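Local coordinates for ATP/GTP-binding site-containing protein A (Brucella abortus, PDB 6NTR) that functions in the periplasm to maintain the integrity of the cell envelope, at residues R80-T85 with E94-A99; Q124-H129 with T146-A151; I192-D197 with Y207-K212. All blocks are in the same frame, centred on the assembly; numbering follows the deposited sequence. Where two conformers were deposited one is given.

Contact 1 of 3, residues R80-T85 with E94-A99; sequences RFVNKT and EVRGDA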
loop_
_atom_site.group_PDB
_atom_site.type_symbol
_atom_site.label_atom_id
_atom_site.label_comp_id
_atom_site.label_asym_id
_atom_site.label_seq_id
_atom_site.Cartn_x
_atom_site.Cartn_y
_atom_site.Cartn_z
ATOM N N ARG A 80 6.724 10.472 -8.801
ATOM C CA ARG A 80 7.483 9.623 -9.711
ATOM C C ARG A 80 7.357 8.167 -9.272
ATOM O O ARG A 80 7.429 7.866 -8.080
ATOM C CB ARG A 80 8.960 10.034 -9.749
ATOM C CG ARG A 80 9.254 11.358 -10.464
ATOM C CD ARG A 80 10.765 11.613 -10.636
ATOM N NE ARG A 80 11.320 12.487 -9.601
ATOM C CZ ARG A 80 11.431 13.805 -9.721
ATOM N NH1 ARG A 80 11.025 14.403 -10.831
ATOM N NH2 ARG A 80 11.950 14.523 -8.734
ATOM N N PHE A 81 7.183 7.262 -10.239
ATOM C CA PHE A 81 6.916 5.853 -9.922
ATOM C C PHE A 81 7.483 4.838 -10.930
ATOM O O PHE A 81 7.414 5.056 -12.143
ATOM C CB PHE A 81 5.395 5.625 -9.771
ATOM C CG PHE A 81 4.585 6.004 -10.984
ATOM C CD1 PHE A 81 4.313 5.076 -11.979
ATOM C CD2 PHE A 81 4.067 7.276 -11.104
ATOM C CE1 PHE A 81 3.561 5.421 -13.067
ATOM C CE2 PHE A 81 3.322 7.625 -12.196
ATOM C CZ PHE A 81 3.067 6.700 -13.177
ATOM N N VAL A 82 7.998 3.706 -10.410
ATOM C CA VAL A 82 8.501 2.572 -11.200
ATOM C C VAL A 82 7.939 1.266 -10.638
ATOM O O VAL A 82 8.115 0.974 -9.451
ATOM C CB VAL A 82 10.054 2.479 -11.219
ATOM C CG1 VAL A 82 10.547 1.418 -12.210
ATOM C CG2 VAL A 82 10.720 3.788 -11.555
ATOM N N ASN A 83 7.345 0.443 -11.503
ATOM C CA ASN A 83 6.781 -0.840 -11.095
ATOM C C ASN A 83 7.410 -1.973 -11.877
ATOM O O ASN A 83 7.119 -2.131 -13.063
ATOM C CB ASN A 83 5.270 -0.884 -11.305
ATOM C CG ASN A 83 4.520 -0.549 -10.068
ATOM O OD1 ASN A 83 5.069 -0.553 -8.971
ATOM N ND2 ASN A 83 3.239 -0.314 -10.222
ATOM N N LYS A 84 8.205 -2.802 -11.208
ATOM C CA LYS A 84 8.731 -4.012 -11.817
ATOM C C LYS A 84 8.124 -5.237 -11.154
ATOM O O LYS A 84 7.950 -5.276 -9.931
ATOM C CB LYS A 84 10.264 -4.059 -11.752
ATOM C CG LYS A 84 10.942 -3.517 -13.003
ATOM C CD LYS A 84 12.399 -3.118 -12.791
ATOM C CE LYS A 84 12.920 -2.391 -14.026
ATOM N NZ LYS A 84 14.309 -1.872 -13.933
ATOM N N THR A 85 7.805 -6.233 -11.983
ATOM C CA THR A 85 7.164 -7.473 -11.562
ATOM C C THR A 85 7.904 -8.643 -12.200
ATOM O O THR A 85 7.942 -8.758 -13.431
ATOM C CB THR A 85 5.687 -7.480 -11.981
ATOM O OG1 THR A 85 5.069 -6.242 -11.596
ATOM C CG2 THR A 85 4.946 -8.636 -11.326
ATOM N N GLU A 94 6.684 -4.126 -16.493
ATOM C CA GLU A 94 7.358 -2.949 -16.003
ATOM C C GLU A 94 6.443 -1.775 -16.233
ATOM O O GLU A 94 5.939 -1.595 -17.322
ATOM C CB GLU A 94 8.685 -2.748 -16.728
ATOM C CG GLU A 94 9.437 -1.488 -16.345
ATOM C CD GLU A 94 10.826 -1.425 -16.963
ATOM O OE1 GLU A 94 11.028 -1.970 -18.065
ATOM O OE2 GLU A 94 11.707 -0.828 -16.330
ATOM N N VAL A 95 6.224 -0.981 -15.200
ATOM C CA VAL A 95 5.388 0.204 -15.304
ATOM C C VAL A 95 6.244 1.308 -14.754
ATOM O O VAL A 95 6.853 1.164 -13.712
ATOM C CB VAL A 95 4.046 0.095 -14.569
ATOM C CG1 VAL A 95 3.305 1.407 -14.678
ATOM C CG2 VAL A 95 3.208 -1.009 -15.174
ATOM N N ARG A 96 6.288 2.408 -15.475
ATOM C CA ARG A 96 7.153 3.517 -15.126
ATOM C C ARG A 96 6.541 4.776 -15.701
ATOM O O ARG A 96 6.209 4.810 -16.885
ATOM C CB ARG A 96 8.559 3.299 -15.686
ATOM C CG ARG A 96 9.644 4.266 -15.180
ATOM C CD ARG A 96 10.842 4.186 -16.112
ATOM N NE ARG A 96 11.474 2.879 -16.065
ATOM C CZ ARG A 96 12.487 2.560 -15.267
ATOM N NH1 ARG A 96 13.072 3.477 -14.500
ATOM N NH2 ARG A 96 12.959 1.322 -15.296
ATOM N N GLY A 97 6.395 5.806 -14.881
ATOM C CA GLY A 97 5.880 7.050 -15.409
ATOM C C GLY A 97 5.920 8.174 -14.400
ATOM O O GLY A 97 6.629 8.123 -13.393
ATOM N N ASP A 98 5.154 9.210 -14.714
ATOM C CA ASP A 98 5.047 10.381 -13.871
ATOM C C ASP A 98 3.605 10.853 -13.800
ATOM O O ASP A 98 2.790 10.572 -14.680
ATOM C CB ASP A 98 5.920 11.515 -14.382
ATOM C CG ASP A 98 6.104 12.595 -13.346
ATOM O OD1 ASP A 98 6.823 12.331 -12.361
ATOM O OD2 ASP A 98 5.502 13.686 -13.491
ATOM N N ALA A 99 3.305 11.590 -12.737
ATOM C CA ALA A 99 2.022 12.265 -12.621
ATOM C C ALA A 99 2.214 13.579 -11.878
ATOM O O ALA A 99 3.070 13.693 -10.996
ATOM C CB ALA A 99 0.992 11.398 -11.900
#
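Glu94 OE2 is gripped from two strands. Arg96 NH2, on its own strand, gives it a hydrogen-bonded salt bridge of 2.7 Å. Across the sheet, Lys84 NZ makes a long salt bridge of 3.7 Å. The pairing belongs to the beta hairpin of strands 78-87 and 90-102 in this barrel-like fold. The bond from Arg96 lies near the guanidinium plane and meets OE2 almost along its C-O axis. Val82 CG1 sits over the centre of one guanidinium face. Lys84 and Arg96 also bring like charges close together, and the shared carboxylate probably offsets this.

Asn83 and Val95 form a hydrogen-bonded antiparallel pair. Its bond from Asn83 N to Val95 O is very short, 2.4 Å.

Phe81 and Gly97 form the next such pair, with Phe81 on the same face as Asn83 and Val95. Phe81 CG stands between its own N and carbonyl carbon (chi1 58°). This swings the ring across the neighbouring strand, flat against the Gly97 backbone. Gly97 CA makes a CH-pi contact, 4.0 Å from the ring centroid. Gly97 O lies over the centre of the same ring, 3.5 Å above its plane.

Contact 2 of 3, residues Q124-H129 with T146-A151; sequences QFPTRH and TTLFDA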
loop_
_atom_site.group_PDB
_atom_site.type_symbol
_atom_site.label_atom_id
_atom_site.label_comp_id
_atom_site.label_asym_id
_atom_site.label_seq_id
_atom_site.Cartn_x
_atom_site.Cartn_y
_atom_site.Cartn_z
ATOM N N GLN A 124 -5.065 12.929 -5.035
ATOM C CA GLN A 124 -3.951 13.027 -4.107
ATOM C C GLN A 124 -3.045 11.804 -4.276
ATOM O O GLN A 124 -3.382 10.876 -4.981
ATOM C CB GLN A 124 -4.394 13.246 -2.668
ATOM C CG GLN A 124 -5.236 12.144 -2.080
ATOM C CD GLN A 124 -5.348 12.247 -0.584
ATOM O OE1 GLN A 124 -4.693 13.060 0.042
ATOM N NE2 GLN A 124 -6.175 11.411 -0.005
ATOM N N PHE A 125 -1.878 11.846 -3.671
ATOM C CA PHE A 125 -0.943 10.759 -3.795
ATOM C C PHE A 125 -0.767 10.074 -2.469
ATOM O O PHE A 125 -1.185 10.568 -1.460
ATOM C CB PHE A 125 0.371 11.203 -4.451
ATOM C CG PHE A 125 0.200 11.781 -5.821
ATOM C CD1 PHE A 125 -0.389 11.072 -6.805
ATOM C CD2 PHE A 125 0.600 13.046 -6.091
ATOM C CE1 PHE A 125 -0.567 11.598 -8.054
ATOM C CE2 PHE A 125 0.431 13.582 -7.333
ATOM C CZ PHE A 125 -0.157 12.860 -8.318
ATOM N N PRO A 126 -0.047 8.954 -2.464
ATOM C CA PRO A 126 0.033 8.124 -1.268
ATOM C C PRO A 126 0.530 8.772 -0.005
ATOM O O PRO A 126 -0.044 8.476 1.028
ATOM C CB PRO A 126 1.005 7.028 -1.686
ATOM C CG PRO A 126 0.771 6.885 -3.139
ATOM C CD PRO A 126 0.498 8.267 -3.642
ATOM N N THR A 127 1.563 9.586 -0.031
ATOM C CA THR A 127 1.945 10.191 1.221
ATOM C C THR A 127 0.895 11.162 1.753
ATOM O O THR A 127 0.651 11.189 2.939
ATOM C CB THR A 127 3.338 10.798 1.201
ATOM O OG1 THR A 127 4.283 9.741 1.048
ATOM C CG2 THR A 127 3.608 11.484 2.507
ATOM N N ARG A 128 0.299 11.970 0.881
ATOM C CA ARG A 128 -0.707 12.921 1.323
ATOM C C ARG A 128 -1.915 12.194 1.876
ATOM O O ARG A 128 -2.356 12.478 2.969
ATOM C CB ARG A 128 -1.132 13.810 0.168
ATOM C CG ARG A 128 -1.478 15.227 0.570
ATOM C CD ARG A 128 -0.240 16.100 0.560
ATOM N NE ARG A 128 -0.524 17.454 0.115
ATOM C CZ ARG A 128 0.332 18.460 0.204
ATOM N NH1 ARG A 128 1.533 18.269 0.713
ATOM N NH2 ARG A 128 -0.018 19.657 -0.221
ATOM N N HIS A 129 -2.389 11.202 1.135
ATOM C CA HIS A 129 -3.488 10.352 1.565
ATOM C C HIS A 129 -3.201 9.701 2.908
ATOM O O HIS A 129 -4.082 9.617 3.770
ATOM C CB HIS A 129 -3.725 9.304 0.489
ATOM C CG HIS A 129 -4.927 8.440 0.706
ATOM N ND1 HIS A 129 -5.029 7.547 1.748
ATOM C CD2 HIS A 129 -6.049 8.279 -0.035
ATOM C CE1 HIS A 129 -6.176 6.896 1.660
ATOM N NE2 HIS A 129 -6.812 7.319 0.584
ATOM N N THR A 146 -12.786 9.161 -0.271
ATOM C CA THR A 146 -11.809 9.960 -0.974
ATOM C C THR A 146 -11.307 9.185 -2.170
ATOM O O THR A 146 -11.792 8.112 -2.464
ATOM C CB THR A 146 -10.661 10.408 -0.063
ATOM O OG1 THR A 146 -9.851 11.342 -0.763
ATOM C CG2 THR A 146 -9.824 9.244 0.357
ATOM N N THR A 147 -10.353 9.761 -2.875
ATOM C CA THR A 147 -9.766 9.134 -4.049
ATOM C C THR A 147 -8.278 9.086 -3.873
ATOM O O THR A 147 -7.742 9.709 -2.979
ATOM C CB THR A 147 -10.009 9.949 -5.308
ATOM O OG1 THR A 147 -9.478 11.255 -5.114
ATOM C CG2 THR A 147 -11.468 10.040 -5.590
ATOM N N LEU A 148 -7.613 8.302 -4.706
ATOM C CA LEU A 148 -6.164 8.206 -4.658
ATOM C C LEU A 148 -5.582 7.743 -5.975
ATOM O O LEU A 148 -6.240 7.056 -6.727
ATOM C CB LEU A 148 -5.770 7.211 -3.581
ATOM C CG LEU A 148 -4.312 6.809 -3.486
ATOM C CD1 LEU A 148 -3.541 7.913 -2.811
ATOM C CD2 LEU A 148 -4.185 5.540 -2.679
ATOM N N PHE A 149 -4.335 8.110 -6.235
ATOM C CA PHE A 149 -3.607 7.639 -7.404
ATOM C C PHE A 149 -2.379 7.034 -6.772
ATOM O O PHE A 149 -1.628 7.733 -6.124
ATOM C CB PHE A 149 -3.190 8.766 -8.339
ATOM C CG PHE A 149 -2.410 8.288 -9.521
ATOM C CD1 PHE A 149 -3.022 7.562 -10.511
ATOM C CD2 PHE A 149 -1.063 8.525 -9.618
ATOM C CE1 PHE A 149 -2.313 7.096 -11.589
ATOM C CE2 PHE A 149 -0.341 8.061 -10.696
ATOM C CZ PHE A 149 -0.966 7.347 -11.682
ATOM N N ASP A 150 -2.178 5.740 -6.934
ATOM C CA ASP A 150 -1.032 5.102 -6.312
ATOM C C ASP A 150 -0.022 4.472 -7.284
ATOM O O ASP A 150 1.011 3.978 -6.879
ATOM C CB ASP A 150 -1.501 4.094 -5.269
ATOM C CG ASP A 150 -2.369 3.025 -5.846
ATOM O OD1 ASP A 150 -2.644 3.065 -7.048
ATOM O OD2 ASP A 150 -2.781 2.135 -5.093
ATOM N N ALA A 151 -0.351 4.497 -8.560
ATOM C CA ALA A 151 0.525 3.959 -9.590
ATOM C C ALA A 151 0.739 2.471 -9.423
ATOM O O ALA A 151 1.804 1.952 -9.754
ATOM C CB ALA A 151 1.872 4.674 -9.615
#
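His129 places CG anti to its backbone N (chi1 -173°), and Leu148 does the same (chi1 172°). The imidazole therefore reaches across to strand 143-148, and the leucine tip reaches back to the helix. The two side chains cross at about a right angle. Leu148 CD1 packs against His129 CB at 3.6 Å and Phe125 C at 3.5 Å. It also touches Pro126. It thus lies against the first helical turn. Leu148 CD2 lies above the imidazole, offset toward the rim. Thr147 O lies at the edge of that ring, and Thr146 CG2 approaches His129 NE2 at 3.6 Å.

A single backbone bond ties the segments: Phe149 N gives to Gln124 O at 3.2 Å, nearly along the carbonyl axis. It holds the chain just ahead of the helix against the end of the strand. Phe125 takes the N-cap position. Its O accepts His129 N at 2.9 Å, which closes the first turn.

Phe125 CE1 meets Phe149 CD2 at 3.5 Å. The rings touch rim to rim, neither over the face of the other, with planes at 71°. Pro126 CD abuts Phe149 O at 3.3 Å.

The polar ends turn to other partners. Gln124 NE2 bonds to Glu132 OE1, further along the helix, His129 NE2 to Thr161, and Thr147 OG1 to Thr123. The start of helix 126-138 packs on strand 143-148, which pairs with strand 159-165; the bond from His129 reaches the latter. Beyond them, Phe125 stacks on Phe79 of strand 78-87. Phe125 and Phe149 also pack on Ala99 of strand 90-102.

Contact 3 of 3, residues I192-D197 with Y207-K212; sequences IAYFDD and YRINFK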
loop_
_atom_site.group_PDB
_atom_site.type_symbol
_atom_site.label_atom_id
_atom_site.label_comp_id
_atom_site.label_asym_id
_atom_site.label_seq_id
_atom_site.Cartn_x
_atom_site.Cartn_y
_atom_site.Cartn_z
ATOM N N ILE A 192 -9.183 0.060 4.744
ATOM C CA ILE A 192 -9.326 0.837 3.522
ATOM C C ILE A 192 -9.888 -0.085 2.454
ATOM O O ILE A 192 -9.294 -1.129 2.160
ATOM C CB ILE A 192 -7.993 1.459 3.087
ATOM C CG1 ILE A 192 -7.429 2.298 4.235
ATOM C CG2 ILE A 192 -8.191 2.309 1.869
ATOM C CD1 ILE A 192 -6.268 3.174 3.858
ATOM N N ALA A 193 -11.050 0.272 1.908
ATOM C CA ALA A 193 -11.661 -0.462 0.811
ATOM C C ALA A 193 -11.516 0.349 -0.463
ATOM O O ALA A 193 -11.794 1.550 -0.467
ATOM C CB ALA A 193 -13.133 -0.762 1.080
ATOM N N TYR A 194 -11.085 -0.313 -1.532
ATOM C CA TYR A 194 -10.714 0.335 -2.777
ATOM C C TYR A 194 -11.784 0.035 -3.810
ATOM O O TYR A 194 -12.131 -1.127 -4.032
ATOM C CB TYR A 194 -9.342 -0.159 -3.255
ATOM C CG TYR A 194 -8.118 0.338 -2.477
ATOM C CD1 TYR A 194 -7.868 -0.086 -1.185
ATOM C CD2 TYR A 194 -7.173 1.165 -3.074
ATOM C CE1 TYR A 194 -6.755 0.337 -0.494
ATOM C CE2 TYR A 194 -6.047 1.588 -2.387
ATOM C CZ TYR A 194 -5.848 1.167 -1.095
ATOM O OH TYR A 194 -4.735 1.579 -0.400
ATOM N N PHE A 195 -12.309 1.092 -4.398
ATOM C CA PHE A 195 -13.376 0.979 -5.357
ATOM C C PHE A 195 -13.054 1.706 -6.628
ATOM O O PHE A 195 -12.443 2.759 -6.625
ATOM C CB PHE A 195 -14.677 1.603 -4.798
ATOM C CG PHE A 195 -15.216 0.923 -3.582
ATOM C CD1 PHE A 195 -15.961 -0.212 -3.694
ATOM C CD2 PHE A 195 -14.981 1.430 -2.339
ATOM C CE1 PHE A 195 -16.450 -0.844 -2.585
ATOM C CE2 PHE A 195 -15.464 0.805 -1.224
ATOM C CZ PHE A 195 -16.196 -0.337 -1.346
ATOM N N ASP A 196 -13.506 1.127 -7.716
ATOM C CA ASP A 196 -13.352 1.778 -8.975
ATOM C C ASP A 196 -14.723 1.910 -9.569
ATOM O O ASP A 196 -15.546 1.018 -9.492
ATOM C CB ASP A 196 -12.406 1.068 -9.930
ATOM C CG ASP A 196 -11.966 1.968 -11.039
ATOM O OD1 ASP A 196 -11.741 3.155 -10.775
ATOM O OD2 ASP A 196 -11.869 1.509 -12.175
ATOM N N ASP A 197 -14.939 3.059 -10.162
ATOM C CA ASP A 197 -16.192 3.410 -10.781
ATOM C C ASP A 197 -16.588 2.521 -11.940
ATOM O O ASP A 197 -17.756 2.229 -12.120
ATOM C CB ASP A 197 -16.146 4.857 -11.287
ATOM C CG ASP A 197 -14.833 5.535 -11.012
ATOM O OD1 ASP A 197 -14.321 5.380 -9.898
ATOM O OD2 ASP A 197 -14.316 6.209 -11.902
ATOM N N TYR A 207 -10.365 -4.302 -3.884
ATOM C CA TYR A 207 -9.346 -4.760 -2.959
ATOM C C TYR A 207 -9.636 -4.103 -1.619
ATOM O O TYR A 207 -10.160 -2.992 -1.563
ATOM C CB TYR A 207 -7.944 -4.421 -3.501
ATOM C CG TYR A 207 -6.822 -4.251 -2.498
ATOM C CD1 TYR A 207 -6.066 -5.338 -2.073
ATOM C CD2 TYR A 207 -6.466 -3.000 -2.034
ATOM C CE1 TYR A 207 -5.014 -5.176 -1.173
ATOM C CE2 TYR A 207 -5.425 -2.834 -1.137
ATOM C CZ TYR A 207 -4.709 -3.916 -0.711
ATOM O OH TYR A 207 -3.682 -3.722 0.178
ATOM N N ARG A 208 -9.320 -4.805 -0.543
ATOM C CA ARG A 208 -9.589 -4.296 0.788
ATOM C C ARG A 208 -8.468 -4.703 1.727
ATOM O O ARG A 208 -8.075 -5.873 1.742
ATOM C CB ARG A 208 -10.915 -4.837 1.304
ATOM C CG ARG A 208 -11.293 -4.290 2.651
ATOM C CD ARG A 208 -12.769 -4.463 2.899
ATOM N NE ARG A 208 -13.128 -5.861 3.084
ATOM C CZ ARG A 208 -12.723 -6.613 4.099
ATOM N NH1 ARG A 208 -11.960 -6.114 5.063
ATOM N NH2 ARG A 208 -13.099 -7.876 4.155
ATOM N N ILE A 209 -7.999 -3.757 2.518
ATOM C CA ILE A 209 -6.952 -4.009 3.470
ATOM C C ILE A 209 -7.263 -3.498 4.863
ATOM O O ILE A 209 -7.703 -2.394 5.024
ATOM C CB ILE A 209 -5.616 -3.392 3.002
ATOM C CG1 ILE A 209 -4.504 -3.759 3.961
ATOM C CG2 ILE A 209 -5.693 -1.890 2.938
ATOM C CD1 ILE A 209 -3.135 -3.283 3.536
ATOM N N ASN A 210 -6.980 -4.313 5.856
ATOM C CA ASN A 210 -7.164 -3.941 7.229
ATOM C C ASN A 210 -5.806 -3.849 7.879
ATOM O O ASN A 210 -5.018 -4.741 7.745
ATOM C CB ASN A 210 -7.967 -5.000 7.966
ATOM C CG ASN A 210 -9.321 -5.214 7.369
ATOM O OD1 ASN A 210 -9.469 -5.862 6.352
ATOM N ND2 ASN A 210 -10.325 -4.667 8.012
ATOM N N PHE A 211 -5.534 -2.778 8.597
ATOM C CA PHE A 211 -4.262 -2.643 9.261
ATOM C C PHE A 211 -4.349 -1.841 10.538
ATOM O O PHE A 211 -5.285 -1.119 10.739
ATOM C CB PHE A 211 -3.218 -2.022 8.305
ATOM C CG PHE A 211 -3.563 -0.652 7.813
ATOM C CD1 PHE A 211 -4.338 -0.481 6.702
ATOM C CD2 PHE A 211 -3.103 0.458 8.459
ATOM C CE1 PHE A 211 -4.656 0.768 6.255
ATOM C CE2 PHE A 211 -3.424 1.707 8.017
ATOM C CZ PHE A 211 -4.199 1.860 6.913
ATOM N N LYS A 212 -3.340 -1.972 11.382
ATOM C CA LYS A 212 -3.232 -1.218 12.616
ATOM C C LYS A 212 -2.224 -0.119 12.317
ATOM O O LYS A 212 -1.110 -0.400 11.935
ATOM C CB LYS A 212 -2.723 -2.103 13.735
ATOM C CG LYS A 212 -3.759 -3.057 14.289
ATOM C CD LYS A 212 -3.148 -4.011 15.291
ATOM C CE LYS A 212 -4.199 -4.741 16.108
ATOM N NZ LYS A 212 -5.480 -4.920 15.381
#
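The ring of Tyr194 receives the edge of Tyr207 on one face, while Ile209 CG2 lies at the edge of the Tyr194 ring. The two tyrosines form a hydrogen-bonded pair in the beta hairpin of strands 187-195 and 207-214. Their rings make a T-shaped stack, with centroids 5.0 Å apart and planes at 61°. Tyr207 CD2 comes within 3.3 Å of Tyr194 CD1, and Tyr207 CE2 within 3.5 Å of Tyr194 CE1. So the CD2-CE2 edge of Tyr207 stands over the CD1-CE1 side of the Tyr194 face. Tyr194 N gives to Tyr207 O at 2.8 Å, nearly along the carbonyl axis.

Ile192 and Ile209 form the next hydrogen-bonded pair. They bond in both directions, Ile192 N to Ile209 O at 2.9 Å and Ile209 N to Ile192 O at 3.0 Å.

The tyrosines and isoleucines share one face of the hairpin; Ala193 and Arg208 lie on the opposite one. Met222 and Met224 of strand 222-225 extend the apolar patch beside Ile209. Tyr194 OH bonds to a glycerol, probably from the crystallisation liquor. Phe211 stands with CG between its own N and carbonyl carbon (chi1 61°). This brings the ring edge to Ile192, where Phe211 CE1 meets Ile192 CG1 at 3.8 Å.

The three contacts follow one another along the chain; none nests in or crosses another. Contact 1 closes the hairpin of strands 78-87 and 90-102. Contact 2 closes a longer loop that holds most of helix 126-138. Contact 3 closes the hairpin of strands 187-195 and 207-214. Contacts 1 and 2 touch directly: Phe81 CG meets Ala151 CB at 3.3 Å, and Ala99 CB meets Phe149 CE2. The loop after strand 143-148 thus packs on part of the face that carries Phe81. Contact 2 only brushes contact 3, through Asp150 and Tyr194. Strand 159-165 pairs with both 143-148 and 187-195, and so joins contacts 2 and 3. Contacts 1 and 3 do not meet.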